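Cytosine deaminase (Klebsiella pneumoniae, PDB 4R88) probably catalyses the hydrolytic deamination of cytosine to uracil and ammonia, as a metal-dependent member of the amidohydrolase family. Local coordinates at residues B[267-272]-B[303-308]; B[207-212]-B[239-244]; B[78-83]-B[312-317]. All blocks are in the same frame, centred on the assembly; numbering follows the deposited sequence.

Contact 1: B[267-272]-B[303-308]; sequences FISCPT and VCFAQD. With FE2 (Fe (II) ion), chain T; 1LD (5-fluorocytosine), chain S.
Two neighbouring parallel strands of the amidohydrolase TIM barrel meet here, and their C-terminal ends open onto the metal centre. Phe267 to Ser269 run beside Val303 to Phe305, in the same direction at 28°, in register Phe267 with Val303, Ile268 with Cys304 and Ser269 with Phe305. The ladder bonds are Cys304 N to Phe267 O (3.1 Å), Ser269 N to Cys304 O (2.9 Å, nearly straight at 175°) and Ala306 N to Ser269 O (3.0 Å), the last continuing past the strand end. Ile268 and Cys304 share one face of the sheet. There the Ile268 CG1 branch meets the sulfur of Cys304. With CG1 anti to the carbonyl carbon (chi1 -65°), CG2 falls anti to the backbone N and reaches the methyl of Ala306, 3.7 Å from CG2 to CB. Pro55 of strand 46-57 packs against both Ile268 and Ala306, and the single methyl of Ala306 suits a place hemmed in by that strand and Ile268 CG2. On the other face, Phe305 turns its CD1 to the ring of Pro271, which crosses it at about a right angle, with Pro271 CD 3.5 Å from Phe305 CD1. Ser269 O lies at the edge of the same phenyl ring, near its plane. Pro271 follows Cys270, the N-cap residue of helix 271-277, and a proline needs no N-H in that first turn. A water bridges Thr272 OG1 and Ala306 O, tying the start of the helix to the chain just past the second strand. Beyond it the carboxylate of Asp308 stands at the barrel mouth, its CB packed on the sulfur of Cys270. His56, His58 and His209 complete the iron site, which Asp308 OD2 binds at 2.6 Å, while Asp308 OD1 lies 3.0 Å from N4 of 5-fluorocytosine.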
loop_
_atom_site.group_PDB
_atom_site.type_symbol
_atom_site.label_atom_id
_atom_site.label_comp_id
_atom_site.label_asym_id
_atom_site.label_seq_id
_atom_site.Cartn_x
_atom_site.Cartn_y
_atom_site.Cartn_z
ATOM N N PHE B 267 -9.005 -20.010 -1.394
ATOM C CA PHE B 267 -9.190 -18.745 -2.104
ATOM C C PHE B 267 -7.917 -17.922 -2.155
ATOM O O PHE B 267 -7.186 -17.843 -1.174
ATOM C CB PHE B 267 -10.316 -17.937 -1.448
ATOM C CG PHE B 267 -11.676 -18.520 -1.697
ATOM C CD1 PHE B 267 -12.527 -17.949 -2.635
ATOM C CD2 PHE B 267 -12.079 -19.674 -1.043
ATOM C CE1 PHE B 267 -13.772 -18.506 -2.892
ATOM C CE2 PHE B 267 -13.329 -20.225 -1.283
ATOM C CZ PHE B 267 -14.171 -19.643 -2.219
ATOM N N ILE B 268 -7.644 -17.317 -3.309
ATOM C CA ILE B 268 -6.539 -16.374 -3.411
ATOM C C ILE B 268 -7.072 -15.022 -3.855
ATOM O O ILE B 268 -7.852 -14.936 -4.798
ATOM C CB ILE B 268 -5.440 -16.848 -4.401
ATOM C CG1 ILE B 268 -4.760 -18.130 -3.904
ATOM C CG2 ILE B 268 -4.389 -15.763 -4.593
ATOM C CD1 ILE B 268 -3.807 -18.741 -4.927
ATOM N N SER B 269 -6.664 -13.974 -3.148
ATOM C CA SER B 269 -7.017 -12.605 -3.513
ATOM C C SER B 269 -5.749 -11.828 -3.862
ATOM O O SER B 269 -4.702 -12.008 -3.234
ATOM C CB SER B 269 -7.750 -11.909 -2.352
ATOM O OG SER B 269 -8.013 -10.548 -2.653
ATOM N N CYS B 270 -5.851 -10.959 -4.863
ATOM C CA CYS B 270 -4.726 -10.129 -5.274
ATOM C C CYS B 270 -5.136 -8.659 -5.138
ATOM O O CYS B 270 -5.557 -8.039 -6.113
ATOM C CB CYS B 270 -4.337 -10.469 -6.723
ATOM S SG CYS B 270 -4.001 -12.268 -6.967
ATOM N N PRO B 271 -5.038 -8.100 -3.915
ATOM C CA PRO B 271 -5.645 -6.781 -3.671
ATOM C C PRO B 271 -5.031 -5.628 -4.461
ATOM O O PRO B 271 -5.792 -4.766 -4.901
ATOM C CB PRO B 271 -5.451 -6.567 -2.171
ATOM C CG PRO B 271 -4.256 -7.454 -1.821
ATOM C CD PRO B 271 -4.437 -8.665 -2.693
ATOM N N THR B 272 -3.712 -5.595 -4.649
ATOM C CA THR B 272 -3.121 -4.502 -5.433
ATOM C C THR B 272 -3.535 -4.596 -6.901
ATOM O O THR B 272 -3.732 -3.576 -7.569
ATOM C CB THR B 272 -1.597 -4.454 -5.355
ATOM O OG1 THR B 272 -1.057 -5.719 -5.753
ATOM C CG2 THR B 272 -1.143 -4.121 -3.929
ATOM N N VAL B 303 -8.021 -18.441 3.024
ATOM C CA VAL B 303 -7.833 -17.388 2.041
ATOM C C VAL B 303 -6.446 -16.764 2.227
ATOM O O VAL B 303 -5.920 -16.727 3.343
ATOM C CB VAL B 303 -8.989 -16.304 2.127
ATOM C CG1 VAL B 303 -9.010 -15.644 3.491
ATOM C CG2 VAL B 303 -8.863 -15.249 1.009
ATOM N N CYS B 304 -5.841 -16.295 1.136
ATOM C CA CYS B 304 -4.513 -15.688 1.229
ATOM C C CYS B 304 -4.314 -14.637 0.147
ATOM O O CYS B 304 -5.142 -14.508 -0.752
ATOM C CB CYS B 304 -3.416 -16.758 1.148
ATOM S SG CYS B 304 -3.494 -17.751 -0.346
ATOM N N PHE B 305 -3.223 -13.880 0.247
ATOM C CA PHE B 305 -2.962 -12.790 -0.687
ATOM C C PHE B 305 -1.811 -13.147 -1.629
ATOM O O PHE B 305 -0.940 -13.956 -1.285
ATOM C CB PHE B 305 -2.607 -11.496 0.060
ATOM C CG PHE B 305 -3.735 -10.904 0.866
ATOM C CD1 PHE B 305 -4.940 -10.550 0.267
ATOM C CD2 PHE B 305 -3.569 -10.658 2.220
ATOM C CE1 PHE B 305 -5.967 -9.969 1.021
ATOM C CE2 PHE B 305 -4.596 -10.088 2.987
ATOM C CZ PHE B 305 -5.792 -9.742 2.385
ATOM N N ALA B 306 -1.799 -12.516 -2.797
ATOM C CA ALA B 306 -0.769 -12.750 -3.805
ATOM C C ALA B 306 -0.487 -11.464 -4.583
ATOM O O ALA B 306 -1.326 -10.576 -4.623
ATOM C CB ALA B 306 -1.217 -13.847 -4.752
ATOM N N GLN B 307 0.682 -11.373 -5.215
ATOM C CA GLN B 307 1.040 -10.192 -6.021
ATOM C C GLN B 307 0.439 -10.168 -7.424
ATOM O O GLN B 307 0.230 -9.093 -7.996
ATOM C CB GLN B 307 2.563 -10.071 -6.137
ATOM C CG GLN B 307 3.219 -9.754 -4.814
ATOM C CD GLN B 307 4.703 -10.059 -4.800
ATOM O OE1 GLN B 307 5.522 -9.192 -5.106
ATOM N NE2 GLN B 307 5.056 -11.291 -4.433
ATOM N N ASP B 308 0.211 -11.353 -7.988
ATOM C CA ASP B 308 -0.361 -11.505 -9.345
ATOM C C ASP B 308 0.571 -11.090 -10.499
ATOM O O ASP B 308 0.901 -11.900 -11.366
ATOM C CB ASP B 308 -1.719 -10.776 -9.456
ATOM C CG ASP B 308 -2.583 -11.314 -10.590
ATOM O OD1 ASP B 308 -3.717 -10.832 -10.777
ATOM O OD2 ASP B 308 -2.128 -12.225 -11.298
HETATM FE FE FE2 T . -3.902 -13.788 -12.341
HETATM N N1 1LD S . -4.541 -12.576 -16.735
HETATM C C6 1LD S . -3.487 -11.924 -16.207
HETATM C C2 1LD S . -5.751 -12.460 -16.165
HETATM O O2 1LD S . -6.821 -13.137 -16.708
HETATM N N3 1LD S . -5.963 -11.706 -15.074
HETATM C C4 1LD S . -4.941 -11.034 -14.517
HETATM N N4 1LD S . -5.184 -10.226 -13.360
HETATM C C5 1LD S . -3.657 -11.126 -15.076
HETATM F F 1LD S . -2.619 -10.476 -14.542
HETATM O O HOH W 1 -2.160 -8.111 -5.530
HETATM O O HOH W 2 -0.303 -6.445 -8.001
#

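Contact 2: B[207-212]-B[239-244]; sequences DVHCDE and ASHTCA. With FE2 (Fe (II) ion), chain T; 1LD (5-fluorocytosine), chain S.
Glu212 lays its carboxylate over one face of the His241 imidazole, the two planes only 13° apart and Glu212 CD 3.5 Å above the ring plane, over its centre. The glutamate gets there fully extended: CG is anti to the backbone N (chi1 -171°), which sets it over the ring in a CH-pi contact, and the extended chain beyond carries the carboxylate on toward the base. From this position OE1 accepts a nearly straight bond from N4 of 5-fluorocytosine, 2.7 Å long at 175°, while OE2 lies 2.9 Å from the ligand atom N3. Glutamate has the length to reach the base from just past the strand end. His209 and His241 point the same way, side by side with their rings obliquely inclined, and His209 CD2 comes to the edge of the His241 ring, 3.5 Å from its CD2. His209 NE2 binds the iron at 2.5 Å; Phe149 stacks on the His209 ring, which helps fix its rotation. Further back, Ser240 OG donates to the syn lone pair of Asp207 OD2 at 2.6 Å; the other carboxylate oxygen forms a salt bridge with Arg115, so this buried charge is met on both oxygens. The strands are joined by Ser240 N to Val208 O and Cys210 N to Ser240 O, and past their ends Ala244 N bonds to Asp211 O at 3.0 Å. Strand 205-210, helix 220-231 and strand 237-241 form a beta-alpha-beta unit of the TIM barrel, whose C-terminal strand ends carry the metal and substrate site characteristic of amidohydrolases.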
loop_
_atom_site.group_PDB
_atom_site.type_symbol
_atom_site.label_atom_id
_atom_site.label_comp_id
_atom_site.label_asym_id
_atom_site.label_seq_id
_atom_site.Cartn_x
_atom_site.Cartn_y
_atom_site.Cartn_z
ATOM N N ASP B 207 -6.408 -24.551 -9.980
ATOM C CA ASP B 207 -6.390 -23.159 -9.557
ATOM C C ASP B 207 -6.930 -22.307 -10.701
ATOM O O ASP B 207 -6.240 -22.047 -11.688
ATOM C CB ASP B 207 -4.985 -22.705 -9.159
ATOM C CG ASP B 207 -4.976 -21.301 -8.553
ATOM O OD1 ASP B 207 -4.100 -21.015 -7.706
ATOM O OD2 ASP B 207 -5.843 -20.476 -8.926
ATOM N N VAL B 208 -8.165 -21.859 -10.530
ATOM C CA VAL B 208 -8.922 -21.252 -11.612
ATOM C C VAL B 208 -9.064 -19.743 -11.389
ATOM O O VAL B 208 -9.388 -19.316 -10.282
ATOM C CB VAL B 208 -10.332 -21.913 -11.702
ATOM C CG1 VAL B 208 -11.230 -21.184 -12.696
ATOM C CG2 VAL B 208 -10.218 -23.385 -12.074
ATOM N N HIS B 209 -8.788 -18.940 -12.419
ATOM C CA HIS B 209 -9.152 -17.515 -12.390
ATOM C C HIS B 209 -10.645 -17.468 -12.469
ATOM O O HIS B 209 -11.223 -17.672 -13.532
ATOM C CB HIS B 209 -8.623 -16.766 -13.601
ATOM C CG HIS B 209 -7.162 -16.470 -13.535
ATOM N ND1 HIS B 209 -6.207 -17.462 -13.459
ATOM C CD2 HIS B 209 -6.490 -15.296 -13.542
ATOM C CE1 HIS B 209 -5.007 -16.912 -13.428
ATOM N NE2 HIS B 209 -5.152 -15.600 -13.474
ATOM N N CYS B 210 -11.278 -17.208 -11.340
ATOM C CA CYS B 210 -12.705 -17.426 -11.231
ATOM C C CYS B 210 -13.401 -16.081 -10.979
ATOM O O CYS B 210 -13.144 -15.432 -9.969
ATOM C CB CYS B 210 -12.969 -18.402 -10.075
ATOM S SG CYS B 210 -14.598 -19.149 -10.125
ATOM N N ASP B 211 -14.245 -15.659 -11.918
ATOM C CA ASP B 211 -15.058 -14.441 -11.761
ATOM C C ASP B 211 -14.231 -13.184 -11.465
ATOM O O ASP B 211 -14.567 -12.408 -10.563
ATOM C CB ASP B 211 -16.123 -14.650 -10.677
ATOM C CG ASP B 211 -16.967 -15.917 -10.904
ATOM O OD1 ASP B 211 -17.145 -16.713 -9.954
ATOM O OD2 ASP B 211 -17.477 -16.114 -12.027
ATOM N N GLU B 212 -13.159 -12.978 -12.225
ATOM C CA GLU B 212 -12.353 -11.758 -12.098
ATOM C C GLU B 212 -12.978 -10.655 -12.930
ATOM O O GLU B 212 -12.455 -10.266 -13.975
ATOM C CB GLU B 212 -10.906 -11.982 -12.572
ATOM C CG GLU B 212 -9.984 -10.784 -12.252
ATOM C CD GLU B 212 -8.574 -10.971 -12.772
ATOM O OE1 GLU B 212 -7.710 -10.122 -12.455
ATOM O OE2 GLU B 212 -8.316 -11.970 -13.480
ATOM N N ALA B 239 -9.657 -21.198 -5.882
ATOM C CA ALA B 239 -10.303 -20.216 -6.736
ATOM C C ALA B 239 -9.556 -18.893 -6.574
ATOM O O ALA B 239 -9.552 -18.302 -5.500
ATOM C CB ALA B 239 -11.785 -20.045 -6.350
ATOM N N SER B 240 -8.911 -18.442 -7.637
ATOM C CA SER B 240 -8.227 -17.159 -7.606
ATOM C C SER B 240 -9.142 -16.014 -8.041
ATOM O O SER B 240 -10.005 -16.173 -8.922
ATOM C CB SER B 240 -6.956 -17.191 -8.462
ATOM O OG SER B 240 -5.975 -18.073 -7.908
ATOM N N HIS B 241 -8.920 -14.867 -7.400
ATOM C CA HIS B 241 -9.664 -13.619 -7.599
ATOM C C HIS B 241 -11.062 -13.612 -6.965
ATOM O O HIS B 241 -11.241 -13.044 -5.888
ATOM C CB HIS B 241 -9.677 -13.178 -9.067
ATOM C CG HIS B 241 -8.305 -13.001 -9.653
ATOM N ND1 HIS B 241 -7.428 -12.025 -9.220
ATOM C CD2 HIS B 241 -7.657 -13.682 -10.631
ATOM C CE1 HIS B 241 -6.300 -12.115 -9.905
ATOM N NE2 HIS B 241 -6.413 -13.110 -10.767
ATOM N N THR B 242 -12.036 -14.238 -7.627
ATOM C CA THR B 242 -13.443 -14.177 -7.208
ATOM C C THR B 242 -13.912 -12.740 -6.915
ATOM O O THR B 242 -14.709 -12.498 -6.001
ATOM C CB THR B 242 -13.790 -15.175 -6.064
ATOM O OG1 THR B 242 -13.164 -14.778 -4.837
ATOM C CG2 THR B 242 -13.333 -16.609 -6.445
ATOM N N CYS B 243 -13.409 -11.792 -7.705
ATOM C CA CYS B 243 -13.771 -10.379 -7.548
ATOM C C CYS B 243 -15.282 -10.151 -7.571
ATOM O O CYS B 243 -15.798 -9.287 -6.858
ATOM C CB CYS B 243 -13.149 -9.527 -8.658
ATOM S SG CYS B 243 -11.350 -9.624 -8.790
ATOM N N ALA B 244 -15.991 -10.914 -8.396
ATOM C CA ALA B 244 -17.436 -10.708 -8.526
ATOM C C ALA B 244 -18.177 -10.937 -7.204
ATOM O O ALA B 244 -19.235 -10.350 -6.966
ATOM C CB ALA B 244 -18.008 -11.604 -9.629
HETATM FE FE FE2 T . -3.902 -13.788 -12.341
HETATM N N1 1LD S . -4.541 -12.576 -16.735
HETATM C C6 1LD S . -3.487 -11.924 -16.207
HETATM C C2 1LD S . -5.751 -12.460 -16.165
HETATM O O2 1LD S . -6.821 -13.137 -16.708
HETATM N N3 1LD S . -5.963 -11.706 -15.074
HETATM C C4 1LD S . -4.941 -11.034 -14.517
HETATM N N4 1LD S . -5.184 -10.226 -13.360
HETATM C C5 1LD S . -3.657 -11.126 -15.076
HETATM F F 1LD S . -2.619 -10.476 -14.542
#

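Contact 3: B[78-83]-B[312-317]; sequences EGITRW and DPWYPL. With 1LD (5-fluorocytosine), chain S.
Trp314 lies between 5-fluorocytosine and helix 76-87. C6 of the base sits over the centre of one indole face, 3.4 Å from Trp314 CE2, and Gly79 meets the opposite face, with its CA 3.4 Å from Trp314 NE1. Glycine suits this place: with no side chain, its backbone can lie directly against the indole face. Along the rim, Ile80 CG1 reaches the indole edge, and Trp83 CB touches Trp314 CH2 at 3.6 Å. The two indoles are inclined at 47°, Trp83 CG standing anti to the backbone N (chi1 175°), which brings its ring beside Trp314. Pro313 fills the angle between them: its CB rests on Gly79 O (3.6 Å) and its CG on Trp83 CB (4.0 Å), a compact, rigid ring against the helix. In the next shell, Trp314 NE1 bonds to Leu76 O and Trp83 NE1 to Asp119, which probably helps to fix the rotation of both rings. Asp312 OD2 accepts from Trp314 N at 2.9 Å, forming an Asx turn that holds the loop backbone in shape where it carries the tryptophan. The loop after strand 303-305 thus supplies the Trp314 wall of the substrate pocket, backed by helix 76-87, at the mouth of the TIM barrel.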
loop_
_atom_site.group_PDB
_atom_site.type_symbol
_atom_site.label_atom_id
_atom_site.label_comp_id
_atom_site.label_asym_id
_atom_site.label_seq_id
_atom_site.Cartn_x
_atom_site.Cartn_y
_atom_site.Cartn_z
ATOM N N GLU B 78 -8.233 -5.007 -21.851
ATOM C CA GLU B 78 -7.153 -4.436 -22.668
ATOM C C GLU B 78 -5.818 -5.143 -22.388
ATOM O O GLU B 78 -5.013 -5.344 -23.297
ATOM C CB GLU B 78 -6.996 -2.918 -22.473
ATOM C CG GLU B 78 -5.912 -2.347 -23.375
ATOM C CD GLU B 78 -5.856 -0.833 -23.397
ATOM O OE1 GLU B 78 -4.885 -0.292 -23.962
ATOM O OE2 GLU B 78 -6.772 -0.178 -22.855
ATOM N N GLY B 79 -5.599 -5.525 -21.130
ATOM C CA GLY B 79 -4.405 -6.259 -20.756
ATOM C C GLY B 79 -4.252 -7.542 -21.563
ATOM O O GLY B 79 -3.170 -7.863 -22.035
ATOM N N ILE B 80 -5.349 -8.271 -21.713
ATOM C CA ILE B 80 -5.379 -9.490 -22.512
ATOM C C ILE B 80 -5.024 -9.208 -23.977
ATOM O O ILE B 80 -4.284 -9.968 -24.612
ATOM C CB ILE B 80 -6.766 -10.160 -22.398
ATOM C CG1 ILE B 80 -6.971 -10.650 -20.964
ATOM C CG2 ILE B 80 -6.933 -11.293 -23.427
ATOM C CD1 ILE B 80 -8.312 -11.289 -20.696
ATOM N N THR B 81 -5.538 -8.106 -24.507
ATOM C CA THR B 81 -5.195 -7.688 -25.862
ATOM C C THR B 81 -3.698 -7.393 -25.991
ATOM O O THR B 81 -3.041 -7.867 -26.912
ATOM C CB THR B 81 -6.005 -6.448 -26.278
ATOM O OG1 THR B 81 -7.392 -6.800 -26.318
ATOM C CG2 THR B 81 -5.565 -5.939 -27.658
ATOM N N ARG B 82 -3.162 -6.606 -25.064
ATOM C CA ARG B 82 -1.734 -6.291 -25.072
ATOM C C ARG B 82 -0.871 -7.549 -24.950
ATOM O O ARG B 82 0.138 -7.681 -25.642
ATOM C CB ARG B 82 -1.398 -5.318 -23.941
ATOM C CG ARG B 82 -2.102 -3.967 -24.057
ATOM C CD ARG B 82 -1.785 -3.227 -25.380
ATOM N NE ARG B 82 -2.738 -2.127 -25.589
ATOM C CZ ARG B 82 -3.454 -1.937 -26.695
ATOM N NH1 ARG B 82 -4.298 -0.921 -26.761
ATOM N NH2 ARG B 82 -3.319 -2.746 -27.739
ATOM N N TRP B 83 -1.264 -8.464 -24.068
ATOM C CA TRP B 83 -0.548 -9.734 -23.913
ATOM C C TRP B 83 -0.597 -10.559 -25.204
ATOM O O TRP B 83 0.405 -11.132 -25.631
ATOM C CB TRP B 83 -1.110 -10.541 -22.729
ATOM C CG TRP B 83 -0.489 -11.910 -22.582
ATOM C CD1 TRP B 83 -1.136 -13.115 -22.601
ATOM C CD2 TRP B 83 0.903 -12.206 -22.403
ATOM N NE1 TRP B 83 -0.235 -14.143 -22.436
ATOM C CE2 TRP B 83 1.024 -13.612 -22.314
ATOM C CE3 TRP B 83 2.055 -11.422 -22.295
ATOM C CZ2 TRP B 83 2.251 -14.245 -22.126
ATOM C CZ3 TRP B 83 3.278 -12.053 -22.121
ATOM C CH2 TRP B 83 3.364 -13.454 -22.030
ATOM N N ASP B 312 3.800 -5.951 -15.875
ATOM C CA ASP B 312 3.287 -6.771 -16.970
ATOM C C ASP B 312 2.107 -6.051 -17.666
ATOM O O ASP B 312 1.833 -4.899 -17.319
ATOM C CB ASP B 312 3.026 -8.211 -16.449
ATOM C CG ASP B 312 1.731 -8.360 -15.683
ATOM O OD1 ASP B 312 1.499 -9.500 -15.177
ATOM O OD2 ASP B 312 0.944 -7.381 -15.581
ATOM N N PRO B 313 1.438 -6.678 -18.664
ATOM C CA PRO B 313 0.387 -5.903 -19.349
ATOM C C PRO B 313 -0.771 -5.414 -18.461
ATOM O O PRO B 313 -1.503 -4.517 -18.852
ATOM C CB PRO B 313 -0.168 -6.892 -20.382
ATOM C CG PRO B 313 0.948 -7.843 -20.635
ATOM C CD PRO B 313 1.665 -7.984 -19.319
ATOM N N TRP B 314 -0.939 -6.012 -17.292
ATOM C CA TRP B 314 -2.066 -5.688 -16.433
ATOM C C TRP B 314 -1.694 -4.722 -15.321
ATOM O O TRP B 314 -2.546 -4.008 -14.812
ATOM C CB TRP B 314 -2.622 -6.977 -15.823
ATOM C CG TRP B 314 -3.216 -7.834 -16.875
ATOM C CD1 TRP B 314 -4.485 -7.744 -17.390
ATOM C CD2 TRP B 314 -2.564 -8.887 -17.587
ATOM N NE1 TRP B 314 -4.664 -8.696 -18.370
ATOM C CE2 TRP B 314 -3.499 -9.409 -18.512
ATOM C CE3 TRP B 314 -1.287 -9.455 -17.525
ATOM C CZ2 TRP B 314 -3.193 -10.462 -19.364
ATOM C CZ3 TRP B 314 -0.987 -10.506 -18.379
ATOM C CH2 TRP B 314 -1.935 -10.997 -19.281
ATOM N N TYR B 315 -0.418 -4.691 -14.952
ATOM C CA TYR B 315 -0.020 -4.008 -13.725
ATOM C C TYR B 315 1.390 -3.445 -13.868
ATOM O O TYR B 315 2.333 -4.194 -14.079
ATOM C CB TYR B 315 -0.114 -4.995 -12.562
ATOM C CG TYR B 315 0.184 -4.402 -11.202
ATOM C CD1 TYR B 315 1.442 -4.547 -10.620
ATOM C CD2 TYR B 315 -0.788 -3.703 -10.501
ATOM C CE1 TYR B 315 1.726 -4.009 -9.381
ATOM C CE2 TYR B 315 -0.516 -3.160 -9.254
ATOM C CZ TYR B 315 0.748 -3.321 -8.704
ATOM O OH TYR B 315 1.032 -2.786 -7.478
ATOM N N PRO B 316 1.539 -2.117 -13.766
ATOM C CA PRO B 316 2.830 -1.517 -14.120
ATOM C C PRO B 316 3.843 -1.458 -12.983
ATOM O O PRO B 316 4.987 -1.107 -13.235
ATOM C CB PRO B 316 2.449 -0.094 -14.519
ATOM C CG PRO B 316 1.295 0.218 -13.622
ATOM C CD PRO B 316 0.519 -1.090 -13.478
ATOM N N LEU B 317 3.445 -1.772 -11.757
ATOM C CA LEU B 317 4.403 -1.742 -10.655
ATOM C C LEU B 317 4.801 -3.155 -10.234
ATOM O O LEU B 317 4.613 -4.117 -10.985
ATOM C CB LEU B 317 3.834 -0.959 -9.463
ATOM C CG LEU B 317 3.517 0.515 -9.699
ATOM C CD1 LEU B 317 2.806 1.104 -8.484
ATOM C CD2 LEU B 317 4.798 1.288 -9.982
HETATM N N1 1LD S . -4.541 -12.576 -16.735
HETATM C C6 1LD S . -3.487 -11.924 -16.207
HETATM C C2 1LD S . -5.751 -12.460 -16.165
HETATM O O2 1LD S . -6.821 -13.137 -16.708
HETATM N N3 1LD S . -5.963 -11.706 -15.074
HETATM C C4 1LD S . -4.941 -11.034 -14.517
HETATM N N4 1LD S . -5.184 -10.226 -13.360
HETATM C C5 1LD S . -3.657 -11.126 -15.076
HETATM F F 1LD S . -2.619 -10.476 -14.542
#

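How the contacts relate
All three contacts are buried and all reach 5-fluorocytosine, but two lie in the barrel wall and one at the pocket rim. Contacts 1 and 2 belong to the barrel itself and adjoin one another: strands 237-241 and 266-269 are neighbours, with Ile268 O probably accepting from His241 N at 2.8 Å. Both also supply iron ligands, so their chemistry combines backbone ladders with buried carboxylates and imidazoles. Contact 3, about 18 Å from contact 1 and 17 Å from contact 2 between centres, lies farther from the chain centre and has no hydrogen bond between its segments; it works by aromatic and aliphatic packing. Its loop nonetheless touches contact 1, where Tyr315 packs on Thr272, and Tyr315 bonds to His331 of the second subunit.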